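Side-chain contact in metallo-beta-lactamase FIM-1 (Pseudomonas aeruginosa, PDB 6V3Q), which probably hydrolyses the amide bond of beta-lactam antibiotics with the help of zinc, opening the ring to a substituted beta-amino acid: residues A92-G97 against P117-L122. Numbering follows the deposited sequence.
Sequences ALRQQG and PAEHDL
R94, near the C-terminal end of helix 90-95, reaches across to the backbone of P117 and A118 and to the side chain of E119, in the run that leads into the edge strand 120-121 of the seven-stranded sheet in this alphabeta/betaalpha metallo-beta-lactamase fold. The close part is the guanidinium end. Its NH1 donates a hydrogen bond of 2.9 Å to P117 O, bent to 133° at the hydrogen and approaching from above the carbonyl plane. The aliphatic stem takes part too, with CD 3.6 Å from the same oxygen. A bend at chi3 turns the end of an otherwise extended chain toward P117 O. E119 CB lies over one face of the guanidinium, 3.4 Å above the plane and displaced toward the rim, with A118 C over the same face. Behind this layer, A118 points away from the helix and packs on F79, T100 and A102, while E119 N bonds to T100 OG1, tying the segment to strand 99-102. The outer side is looser. E119 is solvent-exposed, and with CG anti to the backbone N (chi1 -173°) its chain crosses the arginine obliquely. The carboxylate and guanidinium planes differ by 22°, yet the opposite charges probably attract each other only at a distance, since R94 NH2 and E119 OE2 remain 4.7 Å apart.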
loop_
_atom_site.group_PDB
_atom_site.type_symbol
_atom_site.label_atom_id
_atom_site.label_comp_id
_atom_site.label_asym_id
_atom_site.label_seq_id
_atom_site.Cartn_x
_atom_site.Cartn_y
_atom_site.Cartn_z
ATOM N N ALA A 92 -7.051 21.034 11.136
ATOM C CA ALA A 92 -8.371 20.630 11.609
ATOM C C ALA A 92 -8.454 20.657 13.130
ATOM O O ALA A 92 -9.520 20.938 13.689
ATOM C CB ALA A 92 -8.716 19.239 11.079
ATOM N N LEU A 93 -7.342 20.381 13.812
ATOM C CA LEU A 93 -7.331 20.445 15.270
ATOM C C LEU A 93 -7.378 21.889 15.756
ATOM O O LEU A 93 -8.179 22.236 16.631
ATOM C CB LEU A 93 -6.094 19.728 15.812
ATOM C CG LEU A 93 -5.952 18.249 15.442
ATOM C CD1 LEU A 93 -4.568 17.736 15.801
ATOM C CD2 LEU A 93 -7.016 17.420 16.133
ATOM N N ARG A 94 -6.531 22.752 15.188
ATOM C CA ARG A 94 -6.491 24.146 15.619
ATOM C C ARG A 94 -7.781 24.881 15.274
ATOM O O ARG A 94 -8.139 25.852 15.953
ATOM C CB ARG A 94 -5.283 24.847 14.999
ATOM C CG ARG A 94 -3.956 24.184 15.344
ATOM C CD ARG A 94 -2.771 24.972 14.807
ATOM N NE ARG A 94 -2.618 26.262 15.474
ATOM C CZ ARG A 94 -1.607 27.098 15.261
ATOM N NH1 ARG A 94 -0.653 26.782 14.396
ATOM N NH2 ARG A 94 -1.549 28.251 15.915
ATOM N N GLN A 95 -8.486 24.441 14.229
ATOM C CA GLN A 95 -9.809 24.987 13.946
ATOM C C GLN A 95 -10.788 24.658 15.065
ATOM O O GLN A 95 -11.617 25.495 15.442
ATOM C CB GLN A 95 -10.322 24.447 12.610
ATOM C CG GLN A 95 -11.839 24.344 12.513
ATOM C CD GLN A 95 -12.304 23.741 11.203
ATOM O OE1 GLN A 95 -11.583 22.972 10.566
ATOM N NE2 GLN A 95 -13.515 24.093 10.791
ATOM N N GLN A 96 -10.700 23.448 15.613
ATOM C CA GLN A 96 -11.578 22.990 16.680
ATOM C C GLN A 96 -11.146 23.475 18.060
ATOM O O GLN A 96 -11.761 23.081 19.056
ATOM C CB GLN A 96 -11.655 21.460 16.670
ATOM C CG GLN A 96 -12.435 20.885 15.499
ATOM C CD GLN A 96 -13.934 21.011 15.682
ATOM O OE1 GLN A 96 -14.535 20.293 16.482
ATOM N NE2 GLN A 96 -14.547 21.923 14.938
ATOM N N GLY A 97 -10.109 24.304 18.144
ATOM C CA GLY A 97 -9.667 24.823 19.422
ATOM C C GLY A 97 -8.814 23.881 20.238
ATOM O O GLY A 97 -8.647 24.101 21.443
ATOM N N PRO A 117 1.906 24.234 11.335
ATOM C CA PRO A 117 2.668 24.025 12.569
ATOM C C PRO A 117 1.753 23.893 13.776
ATOM O O PRO A 117 0.586 24.290 13.760
ATOM C CB PRO A 117 3.533 25.287 12.668
ATOM C CG PRO A 117 2.735 26.327 11.948
ATOM C CD PRO A 117 2.056 25.605 10.816
ATOM N N ALA A 118 2.307 23.312 14.837
ATOM C CA ALA A 118 1.610 23.300 16.110
ATOM C C ALA A 118 1.669 24.684 16.748
ATOM O O ALA A 118 2.497 25.528 16.395
ATOM C CB ALA A 118 2.209 22.253 17.049
ATOM N N GLU A 119 0.769 24.914 17.702
ATOM C CA GLU A 119 0.650 26.239 18.295
ATOM C C GLU A 119 1.723 26.499 19.346
ATOM O O GLU A 119 2.184 27.638 19.484
ATOM C CB GLU A 119 -0.742 26.413 18.905
ATOM C CG GLU A 119 -1.033 27.812 19.411
ATOM C CD GLU A 119 -2.388 27.910 20.077
ATOM O OE1 GLU A 119 -3.036 26.859 20.264
ATOM O OE2 GLU A 119 -2.807 29.037 20.414
ATOM N N HIS A 120 2.136 25.473 20.084
ATOM C CA HIS A 120 3.094 25.626 21.169
ATOM C C HIS A 120 4.327 24.771 20.917
ATOM O O HIS A 120 4.221 23.640 20.428
ATOM C CB HIS A 120 2.472 25.238 22.517
ATOM C CG HIS A 120 1.347 26.128 22.946
ATOM N ND1 HIS A 120 0.031 25.720 22.941
ATOM C CD2 HIS A 120 1.343 27.404 23.397
ATOM C CE1 HIS A 120 -0.736 26.707 23.370
ATOM N NE2 HIS A 120 0.036 27.741 23.652
ATOM N N ASP A 121 5.492 25.321 21.252
ATOM C CA ASP A 121 6.722 24.543 21.274
ATOM C C ASP A 121 6.833 23.815 22.605
ATOM O O ASP A 121 6.602 24.407 23.665
ATOM C CB ASP A 121 7.941 25.443 21.068
ATOM C CG ASP A 121 7.955 26.107 19.712
ATOM O OD1 ASP A 121 7.060 25.807 18.896
ATOM O OD2 ASP A 121 8.862 26.930 19.463
ATOM N N LEU A 122 7.175 22.532 22.551
ATOM C CA LEU A 122 7.436 21.790 23.774
ATOM C C LEU A 122 8.695 22.320 24.451
ATOM O O LEU A 122 9.652 22.737 23.795
ATOM C CB LEU A 122 7.579 20.297 23.471
ATOM C CG LEU A 122 6.307 19.557 23.047
ATOM C CD1 LEU A 122 6.639 18.212 22.423
ATOM C CD2 LEU A 122 5.380 19.374 24.237
#